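Local coordinates for protein latency-associated nuclear antigen (Murid herpesvirus 4, PDB 4BLG) that probably binds DNA through this C-terminal domain, which pairs with a second copy of itself in the crystal, at residues Q13-H18 / H55-S60; V41-T46 / R101-Y106; P48-K53 / K109-V114; L71-V74 / T78-C81; T35-A40 / H62-P67. All coordinates share one frame; numbering follows the deposited sequence.

Contact 1: residues Q13-H18 / H55-S60; sequences QGMRRH and HKCIQS. With PO4 (phosphate ion), chain E.
Met15 lies over Cys57 where helix 13-22 passes the last turn of helix 48-57. The Met15 chain runs out extended toward Cys57 (chi1 176°, CG opposite the backbone N). Its CB is 3.9 Å from Cys57 SG and also close to a phosphate oxygen; CG stays 4.0 Å from the same sulfur; SD comes to 4.1 Å from Cys57 CB. Beyond it the tip, Met15 CE, rests 3.9 Å from Tyr106 CD1. Arg16 adds its aliphatic stem, CG standing 3.7 Å from Cys57 SG, so the sulfur fits the notch formed by Met15 and Arg16. The Arg16 chain bends further out and carries the guanidinium away from Cys57, with one face over Gln13 CA and NH2 making a weak hydrogen bond to Lys11 O. At the start of the helix, Met15 N gives a nearly straight hydrogen bond (172°) to phosphate O2 at 2.7 Å, where the helix dipole would favour an anion. After Cys57, Ile58 centres an inverse gamma turn and packs on Val103 of helix 93-110 and Ser88 of strand 84-90. The buried contact thus joins the N-terminal helix to helix 48-57, with helix 93-110 flanking through Tyr106.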
# COMPACT_ATOMS: atom_id res chain seq x y z
N GLN A 13 -7.52 -12.83 -20.44
CA GLN A 13 -6.76 -14.03 -20.74
C GLN A 13 -5.47 -13.66 -21.42
O GLN A 13 -4.45 -14.28 -21.18
CB GLN A 13 -7.56 -14.97 -21.64
CG GLN A 13 -6.78 -16.21 -22.04
CD GLN A 13 -7.54 -17.07 -23.02
OE1 GLN A 13 -8.38 -17.87 -22.63
NE2 GLN A 13 -7.25 -16.90 -24.30
N GLY A 14 -5.51 -12.64 -22.28
CA GLY A 14 -4.32 -12.19 -22.99
C GLY A 14 -3.22 -11.74 -22.05
O GLY A 14 -2.11 -12.27 -22.05
N MET A 15 -3.50 -10.75 -21.22
CA MET A 15 -2.47 -10.29 -20.30
C MET A 15 -2.01 -11.41 -19.37
O MET A 15 -0.83 -11.52 -19.06
CB MET A 15 -2.93 -9.09 -19.50
CG MET A 15 -1.89 -8.67 -18.48
SD MET A 15 -2.17 -7.05 -17.78
CE MET A 15 -0.50 -6.66 -17.26
N ARG A 16 -2.94 -12.26 -18.94
CA ARG A 16 -2.59 -13.35 -18.02
C ARG A 16 -1.57 -14.30 -18.65
O ARG A 16 -0.53 -14.63 -18.06
CB ARG A 16 -3.86 -14.10 -17.59
CG ARG A 16 -4.63 -13.38 -16.47
CD ARG A 16 -5.80 -14.20 -15.94
NE ARG A 16 -6.92 -14.25 -16.87
CZ ARG A 16 -7.25 -15.31 -17.62
NH1 ARG A 16 -6.55 -16.43 -17.58
NH2 ARG A 16 -8.31 -15.23 -18.42
N ARG A 17 -1.86 -14.72 -19.88
CA ARG A 17 -1.02 -15.68 -20.54
C ARG A 17 0.34 -15.04 -20.77
O ARG A 17 1.38 -15.68 -20.60
CB ARG A 17 -1.67 -16.16 -21.85
CG ARG A 17 -2.90 -17.05 -21.63
CD ARG A 17 -3.55 -17.51 -22.93
NE ARG A 17 -4.44 -18.64 -22.70
CZ ARG A 17 -4.99 -19.39 -23.66
NH1 ARG A 17 -4.77 -19.14 -24.94
NH2 ARG A 17 -5.77 -20.41 -23.32
N HIS A 18 0.32 -13.76 -21.12
CA HIS A 18 1.56 -13.06 -21.37
C HIS A 18 2.45 -13.17 -20.15
O HIS A 18 3.59 -13.60 -20.26
CB HIS A 18 1.32 -11.59 -21.71
CG HIS A 18 2.58 -10.78 -21.72
ND1 HIS A 18 3.47 -10.79 -22.78
CD2 HIS A 18 3.13 -9.96 -20.80
CE1 HIS A 18 4.49 -10.01 -22.51
NE2 HIS A 18 4.31 -9.49 -21.31
N HIS A 55 -5.50 -5.91 -11.42
CA HIS A 55 -5.86 -6.58 -10.18
C HIS A 55 -6.24 -8.03 -10.44
O HIS A 55 -5.82 -8.92 -9.71
CB HIS A 55 -7.02 -5.86 -9.50
CG HIS A 55 -7.71 -6.70 -8.48
ND1 HIS A 55 -7.16 -7.00 -7.26
CD2 HIS A 55 -8.91 -7.33 -8.52
CE1 HIS A 55 -7.99 -7.77 -6.58
NE2 HIS A 55 -9.06 -7.98 -7.32
N LYS A 56 -7.07 -8.27 -11.46
CA LYS A 56 -7.44 -9.65 -11.76
C LYS A 56 -6.22 -10.41 -12.35
O LYS A 56 -6.09 -11.61 -12.16
CB LYS A 56 -8.68 -9.75 -12.69
CG LYS A 56 -10.04 -9.17 -12.14
CD LYS A 56 -10.87 -10.09 -11.19
CE LYS A 56 -12.15 -9.36 -10.72
NZ LYS A 56 -12.51 -9.48 -9.28
N CYS A 57 -5.32 -9.70 -13.02
CA CYS A 57 -4.20 -10.35 -13.70
C CYS A 57 -2.93 -10.61 -12.88
O CYS A 57 -2.29 -11.65 -13.03
CB CYS A 57 -3.82 -9.56 -14.95
SG CYS A 57 -5.05 -9.68 -16.25
N ILE A 58 -2.53 -9.66 -12.03
CA ILE A 58 -1.30 -9.81 -11.26
C ILE A 58 -1.58 -10.61 -9.98
O ILE A 58 -1.59 -10.07 -8.86
CB ILE A 58 -0.66 -8.44 -10.94
CG1 ILE A 58 -0.38 -7.69 -12.24
CG2 ILE A 58 0.64 -8.62 -10.16
CD1 ILE A 58 -0.03 -6.22 -12.06
N GLN A 59 -1.80 -11.90 -10.19
CA GLN A 59 -2.13 -12.83 -9.12
C GLN A 59 -1.50 -14.18 -9.43
O GLN A 59 -1.53 -14.65 -10.56
CB GLN A 59 -3.65 -13.01 -9.01
CG GLN A 59 -4.43 -11.74 -8.76
CD GLN A 59 -4.23 -11.19 -7.36
OE1 GLN A 59 -3.46 -11.73 -6.56
NE2 GLN A 59 -4.94 -10.11 -7.05
N SER A 60 -0.95 -14.81 -8.40
CA SER A 60 -0.41 -16.16 -8.52
C SER A 60 -0.03 -16.65 -7.13
O SER A 60 -0.40 -16.04 -6.12
CB SER A 60 0.81 -16.20 -9.42
OG SER A 60 1.93 -15.64 -8.76
P PO4 E . -6.02 -8.64 -22.64
O1 PO4 E . -4.99 -7.53 -22.63
O2 PO4 E . -5.86 -9.50 -21.41
O3 PO4 E . -7.41 -8.03 -22.65
O4 PO4 E . -5.83 -9.48 -23.88

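Contact 2: residues V41-T46 / R101-Y106. With PO4 (phosphate ion), chain E.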
# COMPACT_ATOMS: atom_id res chain seq x y z
N VAL A 41 5.16 -4.14 -5.46
CA VAL A 41 5.16 -3.07 -6.42
C VAL A 41 3.83 -2.36 -6.30
O VAL A 41 2.77 -2.98 -6.36
CB VAL A 41 5.36 -3.56 -7.86
CG1 VAL A 41 5.47 -2.37 -8.81
CG2 VAL A 41 6.61 -4.44 -7.96
N MET A 42 3.88 -1.05 -6.10
CA MET A 42 2.69 -0.23 -6.22
C MET A 42 2.50 0.14 -7.68
O MET A 42 3.35 0.82 -8.27
CB MET A 42 2.81 1.03 -5.37
CG MET A 42 1.56 1.92 -5.45
SD MET A 42 1.69 3.40 -4.44
CE MET A 42 1.37 2.71 -2.81
N PHE A 43 1.40 -0.31 -8.27
CA PHE A 43 1.03 0.10 -9.61
C PHE A 43 -0.05 1.15 -9.47
O PHE A 43 -1.04 0.91 -8.80
CB PHE A 43 0.52 -1.07 -10.45
CG PHE A 43 1.57 -2.10 -10.75
CD1 PHE A 43 2.54 -1.85 -11.72
CD2 PHE A 43 1.56 -3.32 -10.10
CE1 PHE A 43 3.51 -2.80 -12.00
CE2 PHE A 43 2.52 -4.27 -10.38
CZ PHE A 43 3.50 -4.02 -11.33
N SER A 44 0.13 2.30 -10.12
CA SER A 44 -0.79 3.41 -9.97
C SER A 44 -1.16 4.01 -11.32
O SER A 44 -0.46 3.84 -12.32
CB SER A 44 -0.17 4.48 -9.08
OG SER A 44 1.06 4.93 -9.62
N SER A 45 -2.27 4.73 -11.34
CA SER A 45 -2.81 5.28 -12.56
C SER A 45 -4.08 6.06 -12.26
O SER A 45 -4.77 5.75 -11.30
CB SER A 45 -3.12 4.14 -13.53
OG SER A 45 -4.02 4.56 -14.53
N THR A 46 -4.39 7.05 -13.08
CA THR A 46 -5.62 7.82 -12.91
C THR A 46 -6.82 7.11 -13.54
O THR A 46 -7.96 7.59 -13.45
CB THR A 46 -5.51 9.22 -13.56
OG1 THR A 46 -5.26 9.08 -14.96
CG2 THR A 46 -4.40 10.04 -12.91
N ARG A 101 9.39 -5.01 -14.04
CA ARG A 101 9.91 -5.04 -15.40
C ARG A 101 8.91 -5.64 -16.37
O ARG A 101 8.68 -5.11 -17.46
CB ARG A 101 11.20 -5.84 -15.46
CG ARG A 101 11.87 -5.86 -16.83
CD ARG A 101 13.25 -6.50 -16.73
NE ARG A 101 14.05 -5.63 -15.88
CZ ARG A 101 14.64 -5.97 -14.74
NH1 ARG A 101 14.61 -7.22 -14.28
NH2 ARG A 101 15.29 -5.06 -14.05
N VAL A 102 8.35 -6.78 -15.99
CA VAL A 102 7.45 -7.53 -16.87
C VAL A 102 6.15 -6.76 -17.09
O VAL A 102 5.73 -6.53 -18.23
CB VAL A 102 7.14 -8.91 -16.27
CG1 VAL A 102 5.97 -9.56 -17.00
CG2 VAL A 102 8.38 -9.80 -16.34
N VAL A 103 5.54 -6.35 -15.98
CA VAL A 103 4.25 -5.68 -16.05
C VAL A 103 4.37 -4.41 -16.89
O VAL A 103 3.53 -4.15 -17.73
CB VAL A 103 3.69 -5.36 -14.66
CG1 VAL A 103 2.41 -4.54 -14.77
CG2 VAL A 103 3.42 -6.64 -13.89
N LEU A 104 5.43 -3.64 -16.67
CA LEU A 104 5.58 -2.36 -17.35
C LEU A 104 6.04 -2.48 -18.80
O LEU A 104 5.80 -1.58 -19.61
CB LEU A 104 6.54 -1.44 -16.59
CG LEU A 104 6.06 -0.89 -15.24
CD1 LEU A 104 7.08 0.11 -14.71
CD2 LEU A 104 4.69 -0.24 -15.34
N ALA A 105 6.71 -3.57 -19.16
CA ALA A 105 6.98 -3.81 -20.58
C ALA A 105 5.65 -3.97 -21.31
O ALA A 105 5.43 -3.36 -22.36
CB ALA A 105 7.85 -5.04 -20.77
N TYR A 106 4.75 -4.78 -20.76
CA TYR A 106 3.41 -4.89 -21.35
C TYR A 106 2.68 -3.53 -21.40
O TYR A 106 2.22 -3.09 -22.46
CB TYR A 106 2.59 -5.94 -20.60
CG TYR A 106 1.27 -6.32 -21.27
CD1 TYR A 106 0.10 -5.64 -20.98
CD2 TYR A 106 1.21 -7.38 -22.17
CE1 TYR A 106 -1.10 -5.99 -21.58
CE2 TYR A 106 0.01 -7.74 -22.77
CZ TYR A 106 -1.14 -7.04 -22.47
OH TYR A 106 -2.34 -7.38 -23.06
P PO4 E . -6.02 -8.64 -22.64
O1 PO4 E . -4.99 -7.53 -22.63
O2 PO4 E . -5.86 -9.50 -21.41
O3 PO4 E . -7.41 -8.03 -22.65
O4 PO4 E . -5.83 -9.48 -23.88
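Phe43 and Val103 meet head-on because their first torsions send them out from strand and helix toward each other: Phe43 CG is anti to its carbonyl carbon (chi1 -67°), while Val103 CG1 is anti to its backbone N (chi1 175°) and CG2 beside it. Val103 CB and both methyls come up on one side of the ring, against its CE1-CZ end. Val103 CG1 is 3.5 Å from Phe43 CE1, Val103 CB 3.6 Å from Phe43 CZ, and CG2 3.7 Å from that same CZ; the approach is oblique to the ring. Leu104 contributes more loosely, its CD2 lying near the ring plane at the edge, 4.4 Å from Phe43 CE1. Within the strand, Val41 CG1 lies over the other ring face, toward the rim. Ile58 touches both Phe43 and Val103, and Leu54 also packs on the ring, making this a three-way junction of strand and two helices. One turn further on, the Tyr106 hydroxyl donates a hydrogen bond to phosphate O1 at 2.7 Å, with that oxygen near the plane of the tyrosine ring. No hydrogen bond spans the segments. Helix 93-110 laid across an antiparallel sheet through apolar side chains is the core of the ferredoxin-like beta-alpha-beta-beta-alpha-beta domain, a topology also used by EBNA1.

Contact 3: residues P48-K53 / K109-V114; sequences PYTLNK and KYHSSV. With PO4 (phosphate ion), chain C; PO4 (phosphate ion), chain E.
Thr50 OG1 donates to O2 of the chain C phosphate at 2.5 Å, and from the other segment His111 ND1 donates to O3 of the same ion at 2.8 Å, N-H...O 153°. That phosphate lies at the edge of the imidazole, near its plane. Ser113 OG adds a weak bond whose acceptor is not settled, and His47 completes the grip from outside. At the other edge of the ring, Lys53 NZ makes a weak 3.4 Å hydrogen bond to His111 NE2. Its chain is extended, CG anti to the backbone N (chi1 -175°), which brings NZ to the ring edge, in its plane, the two side chains crossing at about a right angle; CD is 3.6 Å from NE2. Lys53 NZ also lies against O1 of the chain E phosphate, modelled at 2.4 Å, too short for the length to be trusted. In this ferredoxin-like domain the contact brings the start of helix 48-57, which follows the first sheet strand, against the type I beta turn His111-Val114, which leads from helix 93-110 into the last strand. The anions probably come from the crystallisation liquor, yet two phosphates bound at the lysine and histidine are consistent with a surface suited to a DNA backbone. Beside these polar contacts, Thr50 CG2 turns its methyl to His111 ND1 at 3.5 Å, oblique to the ring, and to Val114 CG2 at 3.6 Å.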
# COMPACT_ATOMS: atom_id res chain seq x y z
N PRO A 48 -9.05 3.95 -13.27
CA PRO A 48 -9.34 2.83 -12.36
C PRO A 48 -9.66 1.52 -13.09
O PRO A 48 -9.48 0.43 -12.53
CB PRO A 48 -10.55 3.33 -11.56
CG PRO A 48 -11.21 4.34 -12.44
CD PRO A 48 -10.12 4.97 -13.26
N TYR A 49 -10.14 1.62 -14.31
CA TYR A 49 -10.56 0.44 -15.07
C TYR A 49 -9.35 -0.42 -15.45
O TYR A 49 -9.36 -1.65 -15.35
CB TYR A 49 -11.37 0.85 -16.31
CG TYR A 49 -10.78 1.99 -17.14
CD1 TYR A 49 -11.04 3.32 -16.81
CD2 TYR A 49 -10.00 1.74 -18.26
CE1 TYR A 49 -10.52 4.36 -17.55
CE2 TYR A 49 -9.48 2.78 -19.02
CZ TYR A 49 -9.75 4.09 -18.66
OH TYR A 49 -9.22 5.13 -19.40
N THR A 50 -8.29 0.26 -15.84
CA THR A 50 -7.02 -0.37 -16.12
C THR A 50 -6.48 -1.09 -14.89
O THR A 50 -6.05 -2.24 -14.98
CB THR A 50 -6.05 0.69 -16.61
OG1 THR A 50 -6.61 1.30 -17.78
CG2 THR A 50 -4.68 0.11 -16.91
N LEU A 51 -6.52 -0.43 -13.74
CA LEU A 51 -6.04 -1.07 -12.52
C LEU A 51 -6.93 -2.26 -12.10
O LEU A 51 -6.44 -3.22 -11.54
CB LEU A 51 -5.85 -0.06 -11.38
CG LEU A 51 -4.74 0.98 -11.58
CD1 LEU A 51 -4.56 1.83 -10.32
CD2 LEU A 51 -3.42 0.35 -11.96
N ASN A 52 -8.23 -2.21 -12.40
CA ASN A 52 -9.05 -3.40 -12.18
C ASN A 52 -8.52 -4.56 -13.02
O ASN A 52 -8.43 -5.70 -12.56
CB ASN A 52 -10.53 -3.15 -12.50
CG ASN A 52 -11.23 -2.29 -11.46
OD1 ASN A 52 -11.85 -1.29 -11.80
ND2 ASN A 52 -11.14 -2.69 -10.20
N LYS A 53 -8.16 -4.27 -14.27
CA LYS A 53 -7.53 -5.30 -15.09
C LYS A 53 -6.30 -5.89 -14.39
O LYS A 53 -6.20 -7.11 -14.25
CB LYS A 53 -7.12 -4.76 -16.46
CG LYS A 53 -6.57 -5.82 -17.43
CD LYS A 53 -6.22 -5.19 -18.78
CE LYS A 53 -5.43 -6.14 -19.69
NZ LYS A 53 -5.50 -5.75 -21.14
N LYS A 109 3.22 -0.53 -23.87
CA LYS A 109 2.58 -0.58 -25.18
C LYS A 109 1.08 -0.43 -25.07
O LYS A 109 0.46 0.26 -25.88
CB LYS A 109 2.87 -1.91 -25.88
CG LYS A 109 4.33 -2.15 -26.17
CD LYS A 109 4.77 -1.34 -27.39
CE LYS A 109 6.27 -1.42 -27.60
NZ LYS A 109 6.82 -0.11 -28.04
N TYR A 110 0.49 -1.09 -24.08
CA TYR A 110 -0.97 -1.20 -24.00
C TYR A 110 -1.66 -0.41 -22.88
O TYR A 110 -2.89 -0.30 -22.87
CB TYR A 110 -1.35 -2.68 -23.93
CG TYR A 110 -0.73 -3.41 -25.08
CD1 TYR A 110 -1.08 -3.09 -26.38
CD2 TYR A 110 0.24 -4.38 -24.88
CE1 TYR A 110 -0.51 -3.73 -27.45
CE2 TYR A 110 0.82 -5.03 -25.95
CZ TYR A 110 0.44 -4.69 -27.23
OH TYR A 110 1.00 -5.32 -28.31
N HIS A 111 -0.88 0.15 -21.97
CA HIS A 111 -1.44 0.92 -20.85
C HIS A 111 -0.47 1.96 -20.36
O HIS A 111 0.06 1.85 -19.26
CB HIS A 111 -1.79 0.00 -19.68
CG HIS A 111 -2.80 -1.04 -20.01
ND1 HIS A 111 -4.12 -0.75 -20.28
CD2 HIS A 111 -2.69 -2.39 -20.09
CE1 HIS A 111 -4.78 -1.87 -20.53
NE2 HIS A 111 -3.93 -2.88 -20.41
N SER A 112 -0.24 2.98 -21.18
CA SER A 112 0.76 4.00 -20.90
C SER A 112 0.46 4.82 -19.65
O SER A 112 1.33 5.53 -19.15
CB SER A 112 0.89 4.93 -22.10
OG SER A 112 -0.39 5.43 -22.46
N SER A 113 -0.77 4.74 -19.15
CA SER A 113 -1.14 5.47 -17.92
C SER A 113 -0.56 4.84 -16.66
O SER A 113 -0.58 5.45 -15.59
CB SER A 113 -2.66 5.51 -17.77
OG SER A 113 -3.11 4.37 -17.06
N VAL A 114 -0.06 3.61 -16.76
CA VAL A 114 0.31 2.86 -15.56
C VAL A 114 1.76 3.12 -15.14
O VAL A 114 2.66 3.11 -15.97
CB VAL A 114 0.09 1.35 -15.77
CG1 VAL A 114 0.66 0.56 -14.61
CG2 VAL A 114 -1.38 1.05 -15.93
P PO4 C . -4.39 3.17 -20.08
O1 PO4 C . -4.72 4.42 -20.86
O2 PO4 C . -5.27 3.14 -18.87
O3 PO4 C . -4.66 1.96 -20.94
O4 PO4 C . -2.95 3.20 -19.62
P PO4 E . -6.02 -8.64 -22.64
O1 PO4 E . -4.99 -7.53 -22.63
O2 PO4 E . -5.86 -9.50 -21.41
O3 PO4 E . -7.41 -8.03 -22.65
O4 PO4 E . -5.83 -9.48 -23.88

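Contact 4: residues L71-V74 / T78-C81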
# COMPACT_ATOMS: atom_id res chain seq x y z
N LEU A 71 -5.14 6.87 -3.84
CA LEU A 71 -4.15 7.61 -3.08
C LEU A 71 -4.78 8.91 -2.56
O LEU A 71 -5.68 9.46 -3.18
CB LEU A 71 -2.92 7.93 -3.93
CG LEU A 71 -2.12 6.71 -4.39
CD1 LEU A 71 -1.01 7.14 -5.35
CD2 LEU A 71 -1.55 5.96 -3.21
N PRO A 72 -4.31 9.39 -1.41
CA PRO A 72 -4.86 10.67 -0.95
C PRO A 72 -4.33 11.83 -1.78
O PRO A 72 -3.20 11.79 -2.25
CB PRO A 72 -4.35 10.76 0.49
CG PRO A 72 -3.10 9.97 0.51
CD PRO A 72 -3.27 8.87 -0.51
N LEU A 73 -5.16 12.85 -1.94
CA LEU A 73 -4.74 14.08 -2.61
C LEU A 73 -3.71 14.82 -1.78
O LEU A 73 -3.77 14.83 -0.55
CB LEU A 73 -5.95 14.98 -2.83
CG LEU A 73 -6.92 14.45 -3.87
CD1 LEU A 73 -8.15 15.35 -3.94
CD2 LEU A 73 -6.24 14.35 -5.22
N VAL A 74 -2.77 15.46 -2.47
CA VAL A 74 -1.75 16.27 -1.81
C VAL A 74 -2.21 17.72 -1.77
O VAL A 74 -2.40 18.33 -2.82
CB VAL A 74 -0.41 16.19 -2.54
CG1 VAL A 74 0.64 17.01 -1.81
CG2 VAL A 74 0.03 14.74 -2.67
N THR A 78 -1.87 20.76 -8.31
CA THR A 78 -2.65 21.02 -9.51
C THR A 78 -3.00 19.73 -10.25
O THR A 78 -2.55 19.52 -11.38
CB THR A 78 -1.87 21.97 -10.45
OG1 THR A 78 -0.90 21.23 -11.20
CG2 THR A 78 -1.16 23.06 -9.65
N GLN A 79 -3.80 18.88 -9.62
CA GLN A 79 -4.22 17.63 -10.26
C GLN A 79 -5.74 17.52 -10.39
O GLN A 79 -6.25 17.26 -11.49
CB GLN A 79 -3.66 16.41 -9.52
CG GLN A 79 -4.07 16.30 -8.05
CD GLN A 79 -3.52 15.04 -7.39
OE1 GLN A 79 -3.41 13.99 -8.02
NE2 GLN A 79 -3.16 15.15 -6.12
N GLN A 80 -6.45 17.70 -9.29
CA GLN A 80 -7.90 17.50 -9.26
C GLN A 80 -8.28 16.19 -9.95
O GLN A 80 -9.40 16.05 -10.45
CB GLN A 80 -8.61 18.68 -9.94
CG GLN A 80 -9.77 19.25 -9.14
CD GLN A 80 -10.37 20.48 -9.79
OE1 GLN A 80 -9.91 20.93 -10.84
NE2 GLN A 80 -11.40 21.05 -9.17
N CYS A 81 -7.37 15.25 -9.94
CA CYS A 81 -7.62 13.96 -10.51
C CYS A 81 -7.15 12.95 -9.51
O CYS A 81 -5.99 12.96 -9.15
CB CYS A 81 -6.79 13.83 -11.76
SG CYS A 81 -7.51 12.71 -12.91
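Leu73 and Gln79 touch across the long loop that joins strands 64-70 and 84-90, neighbours in the antiparallel sheet, so the contact lies inside the long loop of a beta hairpin. Neither segment has regular structure, and their alpha carbons come no nearer than 8.1 Å, from Leu73 to Gln80. The apolar part is a single methyl: Leu73 CD2 sits against the end of Gln79, 3.5 Å from its CD and 4.1 Å from its CG. Gln79 reaches there with CG placed between its backbone N and carbonyl carbon (chi1 59°) and the rest of the chain extended, and the two side chains meet obliquely. Polar contribution is slight: no hydrogen bond joins the segments, and the orientation of the Gln79 amide is uncertain. Contacts with the other chain complete the setting: Leu71, Pro72, Val74 and Gln79 pack on Phe89, Leu64, Leu127 and Pro128 of the second subunit, respectively, so the loop reaches over its partner. Within the chain, the same Leu73 CD2 also lies 4.2 Å from the carbonyl oxygen of Cys81.

Contact 5: residues T35-A40 / H62-P67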
# COMPACT_ATOMS: atom_id res chain seq x y z
N THR A 35 7.41 -17.65 2.32
CA THR A 35 7.10 -17.64 3.74
C THR A 35 6.74 -16.23 4.18
O THR A 35 5.84 -16.05 4.99
CB THR A 35 8.28 -18.15 4.55
OG1 THR A 35 8.58 -19.48 4.13
CG2 THR A 35 7.95 -18.14 6.05
N HIS A 36 7.45 -15.25 3.63
CA HIS A 36 7.20 -13.84 3.94
C HIS A 36 7.27 -12.99 2.68
O HIS A 36 8.01 -13.30 1.75
CB HIS A 36 8.22 -13.32 4.96
CG HIS A 36 8.18 -14.02 6.28
ND1 HIS A 36 7.01 -14.26 6.97
CD2 HIS A 36 9.18 -14.53 7.04
CE1 HIS A 36 7.28 -14.90 8.09
NE2 HIS A 36 8.59 -15.07 8.16
N PHE A 37 6.49 -11.92 2.67
CA PHE A 37 6.48 -10.97 1.56
C PHE A 37 7.15 -9.68 2.01
O PHE A 37 6.51 -8.84 2.64
CB PHE A 37 5.04 -10.68 1.14
CG PHE A 37 4.34 -11.87 0.54
CD1 PHE A 37 3.74 -12.81 1.36
CD2 PHE A 37 4.30 -12.05 -0.83
CE1 PHE A 37 3.10 -13.91 0.81
CE2 PHE A 37 3.66 -13.14 -1.39
CZ PHE A 37 3.05 -14.07 -0.56
N LYS A 38 8.43 -9.52 1.69
CA LYS A 38 9.18 -8.35 2.13
C LYS A 38 9.03 -7.16 1.18
O LYS A 38 9.34 -6.03 1.56
CB LYS A 38 10.67 -8.69 2.28
CG LYS A 38 10.96 -9.75 3.35
CD LYS A 38 12.45 -9.99 3.52
CE LYS A 38 12.74 -10.76 4.80
NZ LYS A 38 14.16 -10.62 5.25
N SER A 39 8.55 -7.41 -0.03
CA SER A 39 8.45 -6.34 -1.02
C SER A 39 7.12 -6.33 -1.76
O SER A 39 6.30 -7.24 -1.64
CB SER A 39 9.57 -6.45 -2.04
OG SER A 39 10.82 -6.58 -1.42
N ALA A 40 6.92 -5.27 -2.53
CA ALA A 40 5.75 -5.15 -3.36
C ALA A 40 6.04 -4.17 -4.47
O ALA A 40 7.05 -3.46 -4.46
CB ALA A 40 4.56 -4.68 -2.54
N HIS A 62 2.95 -16.63 -6.04
CA HIS A 62 4.09 -15.84 -5.57
C HIS A 62 3.88 -14.34 -5.69
O HIS A 62 4.75 -13.56 -5.31
CB HIS A 62 5.35 -16.25 -6.32
CG HIS A 62 5.82 -17.64 -6.00
ND1 HIS A 62 5.08 -18.76 -6.29
CD2 HIS A 62 6.96 -18.08 -5.41
CE1 HIS A 62 5.74 -19.83 -5.89
NE2 HIS A 62 6.88 -19.45 -5.36
N VAL A 63 2.73 -13.94 -6.23
CA VAL A 63 2.38 -12.54 -6.37
C VAL A 63 0.94 -12.39 -5.93
O VAL A 63 0.06 -13.03 -6.49
CB VAL A 63 2.46 -12.05 -7.84
CG1 VAL A 63 2.46 -10.52 -7.89
CG2 VAL A 63 3.69 -12.60 -8.54
N LEU A 64 0.71 -11.56 -4.92
CA LEU A 64 -0.65 -11.32 -4.45
C LEU A 64 -0.95 -9.84 -4.53
O LEU A 64 -0.17 -9.02 -4.06
CB LEU A 64 -0.80 -11.81 -3.01
CG LEU A 64 -0.24 -13.20 -2.72
CD1 LEU A 64 -0.42 -13.52 -1.25
CD2 LEU A 64 -0.91 -14.27 -3.56
N SER A 65 -2.08 -9.50 -5.14
CA SER A 65 -2.43 -8.10 -5.29
C SER A 65 -3.70 -7.71 -4.55
O SER A 65 -4.67 -8.46 -4.49
CB SER A 65 -2.56 -7.72 -6.76
OG SER A 65 -1.32 -7.84 -7.43
N THR A 66 -3.65 -6.52 -3.97
CA THR A 66 -4.79 -5.94 -3.29
C THR A 66 -5.83 -5.52 -4.32
O THR A 66 -5.52 -5.41 -5.51
CB THR A 66 -4.37 -4.67 -2.57
OG1 THR A 66 -3.92 -3.71 -3.53
CG2 THR A 66 -3.26 -4.96 -1.60
N PRO A 67 -7.06 -5.26 -3.86
CA PRO A 67 -8.01 -4.58 -4.75
C PRO A 67 -7.50 -3.18 -5.07
O PRO A 67 -6.50 -2.73 -4.48
CB PRO A 67 -9.30 -4.52 -3.93
CG PRO A 67 -8.94 -4.94 -2.55
CD PRO A 67 -7.69 -5.74 -2.63
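The antiparallel sheet supplies the setting: strands 39-45 and 64-70 both border strand 84-90, and Phe37, in segment 35-40, reaches across to Leu64 of segment 62-67. Phe37 CZ lies 3.6 Å from Leu64 CD1, and the same methyl is 4.1 Å from both CE1 and CE2 of the ring. Leu64 CG follows at 4.0 Å from CZ, so the leucine sits against the far end of the ring, oblique to it, with the two side chains running at about a right angle. Both first torsions put CG anti to the carbonyl carbon (chi1 -66° for Phe37, -47° for Leu64), pointing each side chain toward the other segment. His62 O stands near the plane of the ring at its edge, 4.1 Å from Phe37 CE2. Leu127 and Phe89 also pack on Phe37. At the other end of segment 62-67, Thr66 OG1 donates to Pro67 O at 2.9 Å, tilted 25° from the carbonyl plane, while also bonding to Leu87 N. The second subunit closes in here, with its Cys70 on Thr66 and its Ser69 on Pro67. Apolar side chains on the sheet face away from the helices, facing a partner subunit, are consistent with the dimeric beta barrel of EBNA1-like DNA-binding domains.

From the N terminus, contact 1 opens in helix 13-22, then contacts 5, 2 and 3 open along strand 39-45 and into helix 48-57. Contact 1 closes at 55-60 and contact 5 at 62-67, each crossing the others: contact 1 crosses 5, 2 and 3, and contact 5 crosses 2 and 3. Contact 4 then closes its short loop between two strands, within the spans of contacts 2 and 3, which themselves cross as helix 93-110 ends. Contacts 1, 2 and 3 share one phosphate and bind helices to each other and to the sheet; contacts 4 and 5 face the second subunit, as does the strand of contact 2.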